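Local structure of MdcA (Pseudomonas aeruginosa, 5VIT) at residues A[436-441]-A[448-453]; A[359-364]-A[370-375]; A[299-304]-A[323-328]. The protein is the alpha subunit of malonate decarboxylase and probably acts as the transferase that exchanges acetyl for malonyl on the acyl carrier protein. All coordinates share one frame; numbering follows the deposited sequence.

Contact 1: A[436-441]-A[448-453]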
# COMPACT_ATOMS: atom_id res chain seq x y z
N LEU A 436 4.06 17.84 -17.14
CA LEU A 436 5.31 17.37 -17.71
C LEU A 436 6.05 18.51 -18.41
O LEU A 436 5.44 19.28 -19.14
CB LEU A 436 5.06 16.24 -18.71
CG LEU A 436 4.39 14.95 -18.24
CD1 LEU A 436 4.08 14.09 -19.46
CD2 LEU A 436 5.30 14.21 -17.26
N ASP A 437 7.35 18.60 -18.19
CA ASP A 437 8.20 19.47 -18.98
C ASP A 437 7.96 19.25 -20.47
O ASP A 437 8.06 20.18 -21.28
CB ASP A 437 9.68 19.21 -18.67
CG ASP A 437 10.15 19.89 -17.40
OD1 ASP A 437 9.30 20.21 -16.54
OD2 ASP A 437 11.38 20.11 -17.27
N ALA A 438 7.63 18.01 -20.83
CA ALA A 438 7.46 17.62 -22.24
C ALA A 438 6.45 18.48 -23.01
O ALA A 438 6.56 18.61 -24.24
CB ALA A 438 7.04 16.16 -22.31
N LEU A 439 5.47 19.05 -22.31
CA LEU A 439 4.46 19.88 -22.97
C LEU A 439 5.09 21.13 -23.58
O LEU A 439 4.89 21.42 -24.77
CB LEU A 439 3.35 20.27 -21.99
CG LEU A 439 2.47 19.12 -21.52
CD1 LEU A 439 1.27 19.66 -20.77
CD2 LEU A 439 2.01 18.33 -22.70
N GLU A 440 5.86 21.86 -22.77
CA GLU A 440 6.57 23.05 -23.23
C GLU A 440 7.67 22.73 -24.23
O GLU A 440 7.91 23.50 -25.16
CB GLU A 440 7.16 23.82 -22.06
CG GLU A 440 6.40 25.08 -21.75
CD GLU A 440 6.26 25.99 -22.97
OE1 GLU A 440 7.30 26.35 -23.58
OE2 GLU A 440 5.11 26.32 -23.32
N VAL A 441 8.34 21.60 -24.06
CA VAL A 441 9.33 21.19 -25.04
C VAL A 441 8.68 21.02 -26.43
O VAL A 441 9.25 21.43 -27.45
CB VAL A 441 10.02 19.91 -24.62
CG1 VAL A 441 10.93 19.40 -25.73
CG2 VAL A 441 10.82 20.16 -23.35
N PRO A 448 4.17 17.95 -32.86
CA PRO A 448 2.70 17.88 -32.86
C PRO A 448 2.13 17.31 -31.54
O PRO A 448 0.99 17.61 -31.16
CB PRO A 448 2.39 16.96 -34.06
CG PRO A 448 3.67 16.21 -34.34
CD PRO A 448 4.79 17.08 -33.88
N LEU A 449 2.92 16.51 -30.84
CA LEU A 449 2.49 16.05 -29.53
C LEU A 449 3.65 16.01 -28.54
O LEU A 449 4.82 15.96 -28.93
CB LEU A 449 1.80 14.68 -29.63
CG LEU A 449 2.51 13.36 -29.93
CD1 LEU A 449 1.48 12.22 -29.87
CD2 LEU A 449 3.17 13.38 -31.30
N ALA A 450 3.30 16.08 -27.27
CA ALA A 450 4.28 16.01 -26.20
C ALA A 450 4.99 14.68 -26.27
O ALA A 450 4.34 13.64 -26.31
CB ALA A 450 3.62 16.18 -24.85
N PRO A 451 6.33 14.72 -26.26
CA PRO A 451 7.13 13.50 -26.24
C PRO A 451 6.97 12.78 -24.89
O PRO A 451 7.73 13.03 -23.95
CB PRO A 451 8.55 14.01 -26.45
CG PRO A 451 8.53 15.43 -25.91
CD PRO A 451 7.15 15.94 -26.20
N VAL A 452 5.94 11.95 -24.80
CA VAL A 452 5.66 11.11 -23.65
C VAL A 452 6.32 9.74 -23.84
O VAL A 452 6.16 9.10 -24.88
CB VAL A 452 4.14 10.92 -23.46
CG1 VAL A 452 3.84 9.82 -22.45
CG2 VAL A 452 3.49 12.22 -23.05
N MET A 453 7.06 9.30 -22.82
CA MET A 453 7.71 8.00 -22.87
C MET A 453 6.70 6.86 -22.72
O MET A 453 6.62 5.95 -23.54
CB MET A 453 8.78 7.90 -21.78
CG MET A 453 9.54 6.60 -21.77
SD MET A 453 10.84 6.59 -20.52
CE MET A 453 9.85 6.35 -19.02
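Leu439 and Ala450 meet where the first turn of helix 437-445 faces the extended chain that returns after it, a helix-on-loop contact made largely of apolar groups. Followed outward, the leucine CB starts off away from the 448-453 segment; CG then lies beside the backbone N (chi1 -68°), and chi2 of -169° extends CD1 and turns the other branch, CD2, to the loop, where it presses on Ala450 CB at 3.4 Å. That is tighter than an ordinary carbon-carbon contact.

Ala438, one residue earlier, carries the middle of the contact. Its CB points at the loop and meets Pro451 O at 3.6 Å, with Pro451 CD a little farther off, while its carbonyl O approaches the same ring carbon at 3.4 Å. The methyl of Ala450 also lies near, with Ala438 CB and Ala450 CB 4.3 Å apart. Just before the helix the side chains of Leu436 and Val452 cross at about a right angle, touching through CD1 and CG2 at 4.1 Å. Pro451 is the centre of an inverse gamma turn, with a weak 2.8 Å bond from Val452 N to Ala450 O, and this bend carries the chain from Ala450 along to Val452.

Around this contact, Leu436 also leans on Gln361 and Asp363 of strand 361-363, and Ala438 on Ser369 of strand 368-369. Pro451 O accepts a bond from Ser369 OG, and Met453 pairs through its backbone with Ser368, so helix 437-445 and the loop leading on to strand 461-464 both pack against the small three-stranded sheet.

Contact 2: A[359-364]-A[370-375]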
# COMPACT_ATOMS: atom_id res chain seq x y z
N THR A 359 11.88 6.65 -14.46
CA THR A 359 11.56 7.79 -15.29
C THR A 359 12.00 9.04 -14.53
O THR A 359 12.38 8.94 -13.35
CB THR A 359 10.05 7.85 -15.61
OG1 THR A 359 9.80 8.88 -16.58
CG2 THR A 359 9.25 8.16 -14.36
N LEU A 360 11.98 10.19 -15.19
CA LEU A 360 12.37 11.45 -14.54
C LEU A 360 11.16 12.27 -14.09
O LEU A 360 11.24 12.98 -13.10
CB LEU A 360 13.24 12.30 -15.47
CG LEU A 360 14.54 11.65 -15.95
CD1 LEU A 360 15.40 12.68 -16.66
CD2 LEU A 360 15.29 11.03 -14.78
N GLN A 361 10.06 12.18 -14.82
CA GLN A 361 8.85 12.92 -14.48
C GLN A 361 7.59 12.10 -14.76
O GLN A 361 7.47 11.42 -15.78
CB GLN A 361 8.77 14.23 -15.27
CG GLN A 361 9.49 15.42 -14.66
CD GLN A 361 9.19 16.73 -15.40
OE1 GLN A 361 8.61 16.74 -16.49
NE2 GLN A 361 9.62 17.84 -14.81
N VAL A 362 6.65 12.21 -13.82
CA VAL A 362 5.34 11.60 -13.94
C VAL A 362 4.34 12.69 -13.61
O VAL A 362 4.57 13.45 -12.68
CB VAL A 362 5.15 10.41 -12.94
CG1 VAL A 362 3.81 9.73 -13.18
CG2 VAL A 362 6.29 9.41 -13.07
N ASP A 363 3.26 12.81 -14.36
CA ASP A 363 2.26 13.80 -13.98
C ASP A 363 1.09 13.14 -13.25
O ASP A 363 1.14 11.94 -12.97
CB ASP A 363 1.80 14.63 -15.19
CG ASP A 363 0.86 13.89 -16.14
OD1 ASP A 363 0.45 14.55 -17.13
OD2 ASP A 363 0.50 12.71 -15.93
N GLY A 364 0.05 13.92 -12.93
CA GLY A 364 -1.04 13.42 -12.12
C GLY A 364 -1.90 12.37 -12.81
O GLY A 364 -2.72 11.72 -12.17
N THR A 370 11.13 11.23 -19.86
CA THR A 370 12.51 11.61 -19.51
C THR A 370 12.87 12.95 -20.16
O THR A 370 13.94 13.51 -19.90
CB THR A 370 13.56 10.55 -19.95
OG1 THR A 370 13.36 10.22 -21.34
CG2 THR A 370 13.46 9.28 -19.10
N VAL A 371 11.99 13.45 -21.02
CA VAL A 371 12.22 14.74 -21.68
C VAL A 371 11.96 15.89 -20.72
O VAL A 371 10.81 16.15 -20.36
CB VAL A 371 11.33 14.94 -22.91
CG1 VAL A 371 11.42 16.39 -23.40
CG2 VAL A 371 11.71 13.95 -24.00
N THR A 372 13.01 16.57 -20.32
CA THR A 372 12.87 17.73 -19.45
C THR A 372 13.36 18.97 -20.18
O THR A 372 13.97 18.85 -21.24
CB THR A 372 13.65 17.55 -18.14
OG1 THR A 372 15.03 17.37 -18.44
CG2 THR A 372 13.12 16.34 -17.37
N ARG A 373 13.12 20.15 -19.62
CA ARG A 373 13.37 21.41 -20.32
C ARG A 373 14.78 21.50 -20.91
O ARG A 373 15.78 21.26 -20.23
CB ARG A 373 13.12 22.61 -19.39
CG ARG A 373 13.30 23.96 -20.08
CD ARG A 373 13.15 25.15 -19.15
NE ARG A 373 13.37 26.42 -19.86
CZ ARG A 373 14.56 27.00 -20.01
NH1 ARG A 373 15.65 26.45 -19.50
NH2 ARG A 373 14.65 28.15 -20.67
N GLY A 374 14.84 21.82 -22.20
CA GLY A 374 16.09 21.94 -22.93
C GLY A 374 16.75 20.60 -23.23
O GLY A 374 17.72 20.54 -23.99
N ARG A 375 16.23 19.53 -22.65
CA ARG A 375 16.86 18.22 -22.75
C ARG A 375 15.98 17.20 -23.47
O ARG A 375 15.08 16.57 -22.86
CB ARG A 375 17.24 17.71 -21.36
CG ARG A 375 18.35 18.51 -20.71
CD ARG A 375 18.73 17.98 -19.34
NE ARG A 375 20.03 18.52 -18.91
CZ ARG A 375 20.21 19.73 -18.39
NH1 ARG A 375 19.18 20.56 -18.23
NH2 ARG A 375 21.42 20.13 -18.04
O HOH W 1 8.41 15.81 -19.11
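Leu360 lays its side chain against Thr370, overlapping the threonine from CA to the CG2 methyl. Its CG stands 4.1 Å from Thr370 CG2, and CD1 reaches over the backbone to within 3.6 Å of Thr370 O, so one isobutyl group touches both the side chain and the peptide. The two side chains run at a slant to each other. On Thr370, chi1 of 51° places OG1 between the backbone N and the carbonyl carbon, which leaves CG2 as the branch that meets the leucine. Farther along, the Thr372 methyl CG2 lies 4.4 Å from Leu360 CD1 and equally far from Gln361 CD, joining the leucine to the glutamine.

The polar link is carried by a water. It donates to Gln361 OE1 at 2.8 Å and to Val371 O at 2.7 Å, bridging a separation of 4.5 Å between Gln361 OE1 and Val371 O. With Asp437 N as its other donor, OE1 is gripped by two bonds, and the amide should be largely fixed in rotation. Beyond Val371 the chain reverses in a type II beta turn from Thr372 to Arg375, with Arg375 N bonded to Thr372 O at 2.7 Å and Gly374 taking the positive phi of the third position.

The contact extends the hairpin of strands 361-363 and 368-369 past its paired part, where Gln361 bonds through its backbone to Ser369. Strand 432-433 flanks 361-363 on its other edge, helix 437-445 receives Val371 and Thr372, and Arg375 reaches helix 114-122.

Contact 3: A[299-304]-A[323-328]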
# COMPACT_ATOMS: atom_id res chain seq x y z
N PRO A 299 24.57 -12.53 -9.49
CA PRO A 299 24.22 -13.41 -8.36
C PRO A 299 22.86 -14.08 -8.47
O PRO A 299 22.70 -15.17 -7.91
CB PRO A 299 24.28 -12.48 -7.14
CG PRO A 299 24.51 -11.10 -7.66
CD PRO A 299 24.95 -11.17 -9.06
N ALA A 300 21.88 -13.49 -9.16
CA ALA A 300 20.63 -14.21 -9.39
C ALA A 300 20.86 -15.48 -10.24
O ALA A 300 20.27 -16.52 -9.99
CB ALA A 300 19.59 -13.32 -10.04
N ILE A 301 21.72 -15.36 -11.25
CA ILE A 301 22.06 -16.51 -12.10
C ILE A 301 22.77 -17.65 -11.33
O ILE A 301 22.34 -18.81 -11.38
CB ILE A 301 22.95 -16.07 -13.28
CG1 ILE A 301 22.19 -15.07 -14.18
CG2 ILE A 301 23.44 -17.30 -14.08
CD1 ILE A 301 23.07 -14.29 -15.17
N GLU A 302 23.82 -17.30 -10.59
CA GLU A 302 24.59 -18.27 -9.80
C GLU A 302 23.75 -18.98 -8.75
O GLU A 302 23.98 -20.16 -8.45
CB GLU A 302 25.77 -17.58 -9.12
CG GLU A 302 26.71 -16.88 -10.10
CD GLU A 302 27.33 -17.87 -11.08
OE1 GLU A 302 27.95 -18.85 -10.61
OE2 GLU A 302 27.18 -17.68 -12.30
N SER A 303 22.78 -18.25 -8.19
CA SER A 303 21.89 -18.77 -7.15
C SER A 303 20.82 -19.66 -7.72
O SER A 303 20.12 -20.33 -6.97
CB SER A 303 21.20 -17.62 -6.40
OG SER A 303 22.16 -16.75 -5.87
N GLY A 304 20.65 -19.63 -9.04
CA GLY A 304 19.70 -20.52 -9.70
C GLY A 304 18.31 -19.96 -9.92
O GLY A 304 17.35 -20.71 -10.08
N ALA A 323 29.86 -16.94 -21.99
CA ALA A 323 30.35 -18.11 -22.71
C ALA A 323 30.43 -19.35 -21.82
O ALA A 323 30.46 -20.48 -22.30
CB ALA A 323 31.70 -17.82 -23.33
N GLN A 324 30.44 -19.13 -20.50
CA GLN A 324 30.44 -20.22 -19.55
C GLN A 324 29.06 -20.49 -18.98
O GLN A 324 28.89 -21.33 -18.08
CB GLN A 324 31.41 -19.92 -18.42
CG GLN A 324 32.79 -19.59 -18.92
CD GLN A 324 33.58 -20.83 -19.24
OE1 GLN A 324 33.82 -21.67 -18.36
NE2 GLN A 324 34.01 -20.95 -20.49
N ARG A 325 28.05 -19.79 -19.50
CA ARG A 325 26.67 -20.04 -19.09
C ARG A 325 25.74 -20.35 -20.28
O ARG A 325 24.68 -19.72 -20.42
CB ARG A 325 26.13 -18.83 -18.30
CG ARG A 325 26.14 -18.96 -16.78
CD ARG A 325 27.52 -19.21 -16.35
NE ARG A 325 27.73 -19.39 -14.92
CZ ARG A 325 28.90 -19.80 -14.44
NH1 ARG A 325 29.86 -20.08 -15.31
NH2 ARG A 325 29.11 -19.95 -13.14
N PRO A 326 26.11 -21.33 -21.13
CA PRO A 326 25.29 -21.56 -22.33
C PRO A 326 23.89 -22.11 -22.04
O PRO A 326 23.02 -21.94 -22.89
CB PRO A 326 26.14 -22.58 -23.13
CG PRO A 326 26.93 -23.30 -22.11
CD PRO A 326 27.25 -22.27 -21.05
N ASP A 327 23.65 -22.73 -20.89
CA ASP A 327 22.29 -23.18 -20.56
C ASP A 327 21.38 -21.98 -20.35
O ASP A 327 20.17 -22.08 -20.49
CB ASP A 327 22.25 -24.06 -19.31
CG ASP A 327 22.78 -25.46 -19.55
OD1 ASP A 327 23.12 -25.77 -20.71
OD2 ASP A 327 22.84 -26.26 -18.59
N VAL A 328 21.96 -20.84 -19.99
CA VAL A 328 21.16 -19.65 -19.68
C VAL A 328 21.07 -18.70 -20.89
O VAL A 328 19.99 -18.22 -21.25
CB VAL A 328 21.72 -18.92 -18.44
CG1 VAL A 328 21.20 -17.50 -18.35
CG2 VAL A 328 21.38 -19.72 -17.17
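A salt bridge between Glu302 and Arg325 links the C-terminal end of helix 298-302, closed by a Schellman motif at Gly304, and the loop that follows helix 319-323.

Among the ionic contacts, the straightest bond runs from Arg325 NH2 to Glu302 OE1, 3.0 Å long with an N-H...O angle of 144°. OE1 uses its syn lone pair and sits at the edge of the guanidinium, tilted slightly from its plane. Arg325 NE and NH2 make weaker, bent bonds to OE2, at 3.2 Å and 3.1 Å respectively. The carboxylate and guanidinium planes are turned 39° apart, so the side-on pairing of NE and NH2 with the two oxygens is twisted rather than flat. Glu302 gets there by folding: its second torsion is bent (chi2 -61°), bringing the carboxylate round toward the loop. Glu302 OE2 also bonds to Tyr321 OH, which anchors the acid from the side of helix 319-323, and the side chain rests on Trp540 of helix 534-540.

Apolar contacts flank the ion pair. Ile301 CG2 meets Arg325 CG at 4.2 Å, the two side chains slanting past each other, and the same methyl approaches Val328 CG2 at 4.4 Å. One isoleucine branch thus serves both the aliphatic stem of the arginine and the valine, and Val328 in turn pairs through its backbone with Val309 in strand 308-310, the outermost strand, within this chain, of the larger mixed sheet.

Two carbonyls accept side-chain bonds within the segments. Arg325 NH1 turns back to Gln324 O, from above the carbonyl plane. On the helix, Pro299 O takes two bonds, from Ser303 N and Ser303 OG, which reach it from opposite faces of its plane, the hydroxyl at 2.6 Å.

In the fold
Contacts 1 and 2 form one continuous patch, their centres about 8 Å apart. Asp437 joins them: its backbone N bonds to Gln361 OE1 at 2.8 Å, and its OD2 accepts from Arg373 N at 2.9 Å, tying the start of helix 437-445 to both segments of contact 2. Met453 CE packs on Thr359 OG1 at 3.5 Å. Contact 3 comes earlier in the sequence and lies on the opposite side of the chain's centre, with its centre about 41 Å from that of contact 1 and about 36 Å from that of contact 2; the nearest atoms are still about 24 and 22 Å away. No other subunit of the assembly touches any of the three.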